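Local coordinates for protein probable zinc protease PqqL (Escherichia coli, PDB 6OFT) that probably works as a zinc-dependent periplasmic endopeptidase of the M16 family, the chain here being the first half of the whole protein, at residues N240-N245 with A450-E455; Q434-E439 with K443-P448. All blocks are in the same frame, centred on the assembly; numbering follows the deposited sequence.

Interaction 1 of 2, residues N240-N245 with A450-E455; sequences NHLRFN and AILALE
Phe-244 and Leu-242 meet Ile-451 and Leu-452 where helix 448-459 packs on the edge strand 242-248 of the five-stranded mixed sheet, an alpha-beta layer of the second M16-type domain. The backbones stay well apart, the axes passing at 11.8 Å, and apolar side chains fill the interval. The Phe-244 ring presents its edge to the helix: CZ lies 3.9 Å from Leu-452 CG, while CD2, further round the rim, lies 3.9 Å from Ile-451 CD1. CE2 sits between these two points and reaches Ile-451 CG2 at 4.1 Å. Turning CG away from the carbonyl carbon and beside the backbone N (chi1 -68°) carries the ring to this position. Leu-242, two residues earlier on the same side of the strand, reaches out tip to tip with Leu-452, CD2 to CD2 at 4.2 Å. Without the Phe-244 ring, as with an alanine here, Ile-451 CD1 and Leu-452 CG would probably lose the edge they rest on and a gap would open between strand and helix. Beyond this first shell, the Phe-244 ring also meets that of Trp-432 on the adjacent strand, the planes about 15° apart, and Ile-451 extends the apolar layer to Met-339 of helix 331-348. Arg-243, which does not touch the helix, forms salt bridges with Asp-429 and Glu-239. It also folds back on the chain just before it, holding His-241 O side-on with two nitrogens near the guanidinium plane: NE at 2.9 Å, from above the carbonyl plane, and NH2 at 2.8 Å, almost in line with the C=O bond.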
ATOM      1  N   ASN A 240      21.225   0.633  11.811  1.00 23.02           N
ATOM      2  CA  ASN A 240      21.440   1.390  13.043  1.00 23.08           C
ATOM      3  C   ASN A 240      22.410   2.559  12.861  1.00 26.43           C
ATOM      4  O   ASN A 240      23.467   2.623  13.490  1.00 25.09           O
ATOM      5  CB  ASN A 240      21.858   0.434  14.166  1.00 23.67           C
ATOM      6  CG  ASN A 240      20.792  -0.621  14.378  1.00 41.13           C
ATOM      7  OD1 ASN A 240      19.593  -0.351  14.261  1.00 27.51           O
ATOM      8  ND2 ASN A 240      21.195  -1.846  14.631  1.00 33.23           N
ATOM      9  N   HIS A 241      22.004   3.495  11.999  1.00 23.20           N
ATOM     10  CA  HIS A 241      22.747   4.683  11.614  1.00 23.56           C
ATOM     11  C   HIS A 241      21.763   5.777  11.273  1.00 26.22           C
ATOM     12  O   HIS A 241      20.755   5.519  10.608  1.00 24.46           O
ATOM     13  CB  HIS A 241      23.611   4.396  10.366  1.00 24.93           C
ATOM     14  CG  HIS A 241      24.726   3.425  10.605  1.00 29.57           C
ATOM     15  ND1 HIS A 241      24.703   2.145  10.060  1.00 31.53           N
ATOM     16  CD2 HIS A 241      25.859   3.570  11.332  1.00 31.74           C
ATOM     17  CE1 HIS A 241      25.816   1.561  10.476  1.00 31.42           C
ATOM     18  NE2 HIS A 241      26.543   2.379  11.243  1.00 32.08           N
ATOM     19  N   LEU A 242      22.051   6.964  11.734  1.00 23.62           N
ATOM     20  CA  LEU A 242      21.226   8.151  11.440  1.00 23.60           C
ATOM     21  C   LEU A 242      21.701   8.753  10.116  1.00 26.95           C
ATOM     22  O   LEU A 242      22.874   9.095  10.041  1.00 27.27           O
ATOM     23  CB  LEU A 242      21.407   9.156  12.573  1.00 23.83           C
ATOM     24  CG  LEU A 242      20.600  10.439  12.426  1.00 28.10           C
ATOM     25  CD1 LEU A 242      19.119  10.132  12.313  1.00 26.87           C
ATOM     26  CD2 LEU A 242      20.884  11.405  13.562  1.00 31.17           C
ATOM     27  N   ARG A 243      20.827   8.904   9.151  1.00 22.32           N
ATOM     28  CA  ARG A 243      21.180   9.462   7.848  1.00 21.90           C
ATOM     29  C   ARG A 243      20.551  10.813   7.610  1.00 25.33           C
ATOM     30  O   ARG A 243      19.635  11.209   8.332  1.00 24.64           O
ATOM     31  CB  ARG A 243      20.827   8.492   6.708  1.00 20.08           C
ATOM     32  CG  ARG A 243      21.593   7.192   6.738  1.00 30.06           C
ATOM     33  CD  ARG A 243      20.610   6.086   6.478  1.00 43.57           C
ATOM     34  NE  ARG A 243      20.218   5.438   7.711  1.00 41.65           N
ATOM     35  CZ  ARG A 243      19.112   4.719   7.875  1.00 47.63           C
ATOM     36  NH1 ARG A 243      18.261   4.558   6.871  1.00 36.43           N
ATOM     37  NH2 ARG A 243      18.845   4.167   9.044  1.00 26.80           N
ATOM     38  N   PHE A 244      21.060  11.540   6.603  1.00 21.02           N
ATOM     39  CA  PHE A 244      20.586  12.883   6.275  1.00 20.75           C
ATOM     40  C   PHE A 244      20.480  13.034   4.778  1.00 26.19           C
ATOM     41  O   PHE A 244      21.391  12.622   4.065  1.00 26.16           O
ATOM     42  CB  PHE A 244      21.554  13.952   6.833  1.00 22.37           C
ATOM     43  CG  PHE A 244      21.589  14.055   8.338  1.00 23.19           C
ATOM     44  CD1 PHE A 244      22.430  13.240   9.090  1.00 24.54           C
ATOM     45  CD2 PHE A 244      20.817  14.999   9.003  1.00 24.97           C
ATOM     46  CE1 PHE A 244      22.444  13.314  10.479  1.00 24.43           C
ATOM     47  CE2 PHE A 244      20.847  15.091  10.398  1.00 27.83           C
ATOM     48  CZ  PHE A 244      21.661  14.247  11.127  1.00 25.47           C
ATOM     49  N   ASN A 245      19.393  13.648   4.301  1.00 23.24           N
ATOM     50  CA  ASN A 245      19.184  13.871   2.866  1.00 23.67           C
ATOM     51  C   ASN A 245      18.499  15.201   2.571  1.00 27.36           C
ATOM     52  O   ASN A 245      17.666  15.661   3.346  1.00 24.84           O
ATOM     53  CB  ASN A 245      18.329  12.739   2.260  1.00 23.27           C
ATOM     54  CG  ASN A 245      18.389  12.674   0.748  1.00 37.21           C
ATOM     55  OD1 ASN A 245      19.311  13.176   0.120  1.00 29.72           O
ATOM     56  ND2 ASN A 245      17.406  12.061   0.131  1.00 29.82           N
ATOM     57  N   ALA A 450      23.677  21.399  12.171  1.00 28.92           N
ATOM     58  CA  ALA A 450      22.701  22.402  12.573  1.00 28.09           C
ATOM     59  C   ALA A 450      21.417  21.740  13.061  1.00 29.93           C
ATOM     60  O   ALA A 450      20.840  22.208  14.040  1.00 29.81           O
ATOM     61  CB  ALA A 450      22.407  23.346  11.417  1.00 28.68           C
ATOM     62  N   ILE A 451      20.978  20.651  12.392  1.00 24.94           N
ATOM     63  CA  ILE A 451      19.767  19.898  12.753  1.00 23.09           C
ATOM     64  C   ILE A 451      19.934  19.353  14.172  1.00 27.16           C
ATOM     65  O   ILE A 451      19.057  19.556  15.024  1.00 25.80           O
ATOM     66  CB  ILE A 451      19.450  18.752  11.722  1.00 24.68           C
ATOM     67  CG1 ILE A 451      18.958  19.321  10.359  1.00 24.06           C
ATOM     68  CG2 ILE A 451      18.431  17.754  12.304  1.00 24.26           C
ATOM     69  CD1 ILE A 451      18.828  18.320   9.193  1.00 24.97           C
ATOM     70  N   LEU A 452      21.048  18.702  14.420  1.00 23.98           N
ATOM     71  CA  LEU A 452      21.321  18.071  15.736  1.00 24.34           C
ATOM     72  C   LEU A 452      21.614  19.132  16.800  1.00 29.72           C
ATOM     73  O   LEU A 452      21.295  18.853  17.922  1.00 30.71           O
ATOM     74  CB  LEU A 452      22.424  17.026  15.607  1.00 24.09           C
ATOM     75  CG  LEU A 452      22.119  15.845  14.692  1.00 27.44           C
ATOM     76  CD1 LEU A 452      23.070  14.708  14.949  1.00 27.57           C
ATOM     77  CD2 LEU A 452      20.683  15.372  14.834  1.00 28.04           C
ATOM     78  N   ALA A 453      22.169  20.295  16.461  1.00 27.21           N
ATOM     79  CA  ALA A 453      22.389  21.339  17.475  1.00 27.45           C
ATOM     80  C   ALA A 453      21.027  21.903  17.901  1.00 31.47           C
ATOM     81  O   ALA A 453      20.844  22.269  19.064  1.00 31.89           O
ATOM     82  CB  ALA A 453      23.273  22.452  16.925  1.00 28.68           C
ATOM     83  N   LEU A 454      20.070  21.952  16.958  1.00 27.30           N
ATOM     84  CA  LEU A 454      18.714  22.408  17.225  1.00 27.42           C
ATOM     85  C   LEU A 454      17.985  21.382  18.098  1.00 33.51           C
ATOM     86  O   LEU A 454      17.264  21.765  19.015  1.00 34.64           O
ATOM     87  CB  LEU A 454      17.967  22.681  15.910  1.00 27.37           C
ATOM     88  CG  LEU A 454      16.658  23.482  16.020  1.00 32.73           C
ATOM     89  CD1 LEU A 454      16.902  24.917  16.587  1.00 33.14           C
ATOM     90  CD2 LEU A 454      15.934  23.526  14.674  1.00 33.03           C
ATOM     91  N   GLU A 455      18.250  20.118  17.891  1.00 29.83           N
ATOM     92  CA  GLU A 455      17.649  19.041  18.708  1.00 29.16           C
ATOM     93  C   GLU A 455      18.205  19.141  20.131  1.00 33.20           C
ATOM     94  O   GLU A 455      17.431  19.089  21.051  1.00 32.53           O
ATOM     95  CB  GLU A 455      17.948  17.685  18.073  1.00 29.77           C
ATOM     96  CG  GLU A 455      17.282  16.511  18.745  1.00 34.48           C
ATOM     97  CD  GLU A 455      17.671  15.182  18.135  1.00 51.79           C
ATOM     98  OE1 GLU A 455      18.665  14.637  18.533  1.00 59.41           O
ATOM     99  OE2 GLU A 455      17.014  14.743  17.245  1.00 43.40           O
TER

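Interaction 2 of 2, residues Q434-E439 with K443-P448; sequences QMVNNE and KKALSP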
ATOM      1  N   GLN A 434      15.088  16.942   4.056  1.00 24.80           N
ATOM      2  CA  GLN A 434      14.593  18.254   3.672  1.00 25.07           C
ATOM      3  C   GLN A 434      14.284  18.258   2.195  1.00 29.69           C
ATOM      4  O   GLN A 434      14.993  17.631   1.417  1.00 27.67           O
ATOM      5  CB  GLN A 434      15.582  19.370   4.020  1.00 26.78           C
ATOM      6  CG  GLN A 434      15.474  19.797   5.483  1.00 29.67           C
ATOM      7  CD  GLN A 434      16.645  20.617   5.934  1.00 33.76           C
ATOM      8  OE1 GLN A 434      16.513  21.784   6.302  1.00 31.86           O
ATOM      9  NE2 GLN A 434      17.818  20.021   5.935  1.00 25.71           N
ATOM     10  N   MET A 435      13.231  18.976   1.811  1.00 27.95           N
ATOM     11  CA  MET A 435      12.815  19.102   0.418  1.00 27.80           C
ATOM     12  C   MET A 435      12.866  20.564   0.046  1.00 32.16           C
ATOM     13  O   MET A 435      12.351  21.397   0.789  1.00 31.04           O
ATOM     14  CB  MET A 435      11.421  18.502   0.218  1.00 29.63           C
ATOM     15  CG  MET A 435      11.443  16.991   0.206  1.00 32.67           C
ATOM     16  SD  MET A 435       9.815  16.220   0.103  1.00 36.61           S
ATOM     17  CE  MET A 435       9.325  16.674  -1.613  1.00 33.47           C
ATOM     18  N   VAL A 436      13.608  20.882  -1.030  1.00 30.47           N
ATOM     19  CA  VAL A 436      13.819  22.249  -1.529  1.00 31.40           C
ATOM     20  C   VAL A 436      13.496  22.335  -3.031  1.00 36.99           C
ATOM     21  O   VAL A 436      13.727  21.367  -3.761  1.00 35.93           O
ATOM     22  CB  VAL A 436      15.203  22.854  -1.161  1.00 35.08           C
ATOM     23  CG1 VAL A 436      15.331  23.031   0.345  1.00 34.91           C
ATOM     24  CG2 VAL A 436      16.367  22.026  -1.709  1.00 34.62           C
ATOM     25  N   ASN A 437      12.912  23.463  -3.476  1.00 36.04           N
ATOM     26  CA  ASN A 437      12.518  23.610  -4.887  1.00 36.88           C
ATOM     27  C   ASN A 437      13.098  24.852  -5.585  1.00 42.88           C
ATOM     28  O   ASN A 437      12.779  25.114  -6.743  1.00 43.55           O
ATOM     29  CB  ASN A 437      10.987  23.546  -5.043  1.00 35.92           C
ATOM     30  CG  ASN A 437      10.192  24.577  -4.280  1.00 44.87           C
ATOM     31  OD1 ASN A 437      10.714  25.568  -3.750  1.00 33.62           O
ATOM     32  ND2 ASN A 437       8.894  24.352  -4.215  1.00 38.29           N
ATOM     33  N   ASN A 438      13.956  25.598  -4.891  1.00 40.39           N
ATOM     34  CA  ASN A 438      14.640  26.782  -5.420  1.00 40.97           C
ATOM     35  C   ASN A 438      15.949  26.943  -4.665  1.00 45.74           C
ATOM     36  O   ASN A 438      16.143  26.280  -3.637  1.00 43.81           O
ATOM     37  CB  ASN A 438      13.756  28.043  -5.355  1.00 39.08           C
ATOM     38  CG  ASN A 438      13.352  28.459  -3.965  1.00 53.44           C
ATOM     39  OD1 ASN A 438      14.133  29.062  -3.219  1.00 49.79           O
ATOM     40  ND2 ASN A 438      12.120  28.161  -3.590  1.00 39.36           N
ATOM     41  N   GLU A 439      16.845  27.813  -5.160  1.00 44.25           N
ATOM     42  CA  GLU A 439      18.145  28.015  -4.537  1.00 44.58           C
ATOM     43  C   GLU A 439      18.086  28.878  -3.267  1.00 47.61           C
ATOM     44  O   GLU A 439      19.046  28.847  -2.498  1.00 47.39           O
ATOM     45  CB  GLU A 439      19.195  28.521  -5.552  1.00 47.19           C
ATOM     46  CG  GLU A 439      19.637  27.437  -6.537  1.00 59.51           C
ATOM     47  CD  GLU A 439      19.895  26.056  -5.947  1.00 82.99           C
ATOM     48  OE1 GLU A 439      20.935  25.884  -5.268  1.00 84.72           O
ATOM     49  OE2 GLU A 439      19.050  25.150  -6.148  1.00 67.07           O
ATOM     50  N   LYS A 443      19.717  27.140  -0.014  1.00 39.49           N
ATOM     51  CA  LYS A 443      20.701  27.876   0.785  1.00 39.45           C
ATOM     52  C   LYS A 443      20.216  27.939   2.242  1.00 41.10           C
ATOM     53  O   LYS A 443      21.037  27.997   3.155  1.00 41.71           O
ATOM     54  CB  LYS A 443      20.891  29.299   0.195  1.00 42.77           C
ATOM     55  CG  LYS A 443      21.950  30.189   0.860  1.00 61.59           C
ATOM     56  CD  LYS A 443      23.358  29.979   0.298  1.00 73.57           C
ATOM     57  CE  LYS A 443      24.235  31.206   0.447  1.00 87.80           C
ATOM     58  NZ  LYS A 443      24.631  31.460   1.860  1.00 95.62           N
ATOM     59  N   LYS A 444      18.887  27.922   2.454  1.00 36.56           N
ATOM     60  CA  LYS A 444      18.266  27.978   3.785  1.00 35.97           C
ATOM     61  C   LYS A 444      18.177  26.620   4.496  1.00 38.00           C
ATOM     62  O   LYS A 444      18.049  26.590   5.723  1.00 36.09           O
ATOM     63  CB  LYS A 444      16.893  28.670   3.729  1.00 38.17           C
ATOM     64  CG  LYS A 444      17.049  30.192   3.797  1.00 46.73           C
ATOM     65  CD  LYS A 444      15.759  30.947   3.571  1.00 55.75           C
ATOM     66  CE  LYS A 444      15.962  32.440   3.653  1.00 69.25           C
ATOM     67  NZ  LYS A 444      14.673  33.170   3.538  1.00 78.40           N
ATOM     68  N   ALA A 445      18.280  25.500   3.741  1.00 34.35           N
ATOM     69  CA  ALA A 445      18.227  24.147   4.302  1.00 32.90           C
ATOM     70  C   ALA A 445      19.314  23.937   5.364  1.00 35.72           C
ATOM     71  O   ALA A 445      20.444  24.401   5.202  1.00 35.26           O
ATOM     72  CB  ALA A 445      18.349  23.107   3.193  1.00 33.33           C
ATOM     73  N   LEU A 446      18.951  23.286   6.474  1.00 31.20           N
ATOM     74  CA  LEU A 446      19.887  23.046   7.567  1.00 30.97           C
ATOM     75  C   LEU A 446      20.823  21.898   7.214  1.00 33.25           C
ATOM     76  O   LEU A 446      20.375  20.878   6.690  1.00 32.14           O
ATOM     77  CB  LEU A 446      19.131  22.714   8.875  1.00 30.77           C
ATOM     78  CG  LEU A 446      18.560  23.868   9.720  1.00 35.88           C
ATOM     79  CD1 LEU A 446      17.326  24.519   9.062  1.00 35.68           C
ATOM     80  CD2 LEU A 446      18.134  23.353  11.082  1.00 37.45           C
ATOM     81  N   SER A 447      22.127  22.062   7.505  1.00 29.66           N
ATOM     82  CA  SER A 447      23.109  20.993   7.311  1.00 28.47           C
ATOM     83  C   SER A 447      22.950  20.018   8.514  1.00 29.04           C
ATOM     84  O   SER A 447      22.333  20.406   9.512  1.00 27.44           O
ATOM     85  CB  SER A 447      24.522  21.574   7.274  1.00 31.93           C
ATOM     86  OG  SER A 447      24.698  22.417   6.146  1.00 41.09           O
ATOM     87  N   PRO A 448      23.465  18.764   8.461  1.00 25.57           N
ATOM     88  CA  PRO A 448      23.245  17.825   9.592  1.00 24.75           C
ATOM     89  C   PRO A 448      23.697  18.283  10.986  1.00 30.04           C
ATOM     90  O   PRO A 448      23.077  17.881  11.977  1.00 28.43           O
ATOM     91  CB  PRO A 448      24.005  16.576   9.152  1.00 26.04           C
ATOM     92  CG  PRO A 448      24.016  16.658   7.668  1.00 29.67           C
ATOM     93  CD  PRO A 448      24.160  18.091   7.343  1.00 25.70           C
TER
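The side-chain amide of Gln-434 lies between two apolar groups and is bonded along its edge: Ala-445 CB sits over one face, 4.1 Å from CD, and Ile-451 CD1 lies on the opposite face, nearer NE2. At the edge the amide pairs with both backbone polar groups of Leu-446. Leu-446 N donates to Gln-434 OE1 at 2.9 Å, on a lone pair in the carbonyl plane, and Gln-434 NE2 donates to Leu-446 O at 2.8 Å, with that oxygen only 1° out of the amide plane. An extended chain beyond CG (chi2 165°) brings the amide across to this partner. Alongside, Val-436 CG1 packs on Ala-445 CB at 4.2 Å. At the far end Lys-443 N bonds to Glu-439 O at 3.1 Å, an i to i+4 helical bond in helix 439-444, which Asn-438 N-caps through OD1 to Ala-441 N. The chain thus runs from strand 430-436 through this helix and back beside the strand's end, the directions 163° apart. The two amide bonds satisfy the N-H and C=O of the buried Leu-446 much as a neighbouring strand would, and together are likely to set which way round the amide lies.

Both contacts lie at the same side of the five-stranded sheet, interaction 1 on an outermost strand, 242-248, and interaction 2 on the parallel neighbour 430-436. Interaction 1 joins distant parts of the sequence purely by apolar packing, with Ile-451 buried and Leu-242 exposed; interaction 2 is local and rests mainly on hydrogen bonds, Gln-434, Val-436 and Leu-446 being buried and Glu-439 and Lys-443 exposed at its helical end. They adjoin directly: Asn-245 O and Gln-434 N, 3.0 Å apart, probably share a backbone hydrogen bond, and Phe-244 CD2 packs on Pro-448 CB at 3.6 Å. Ile-451 CG1 also rests on Leu-446 CB, just where segment 443-448 runs on into the helix used by interaction 1.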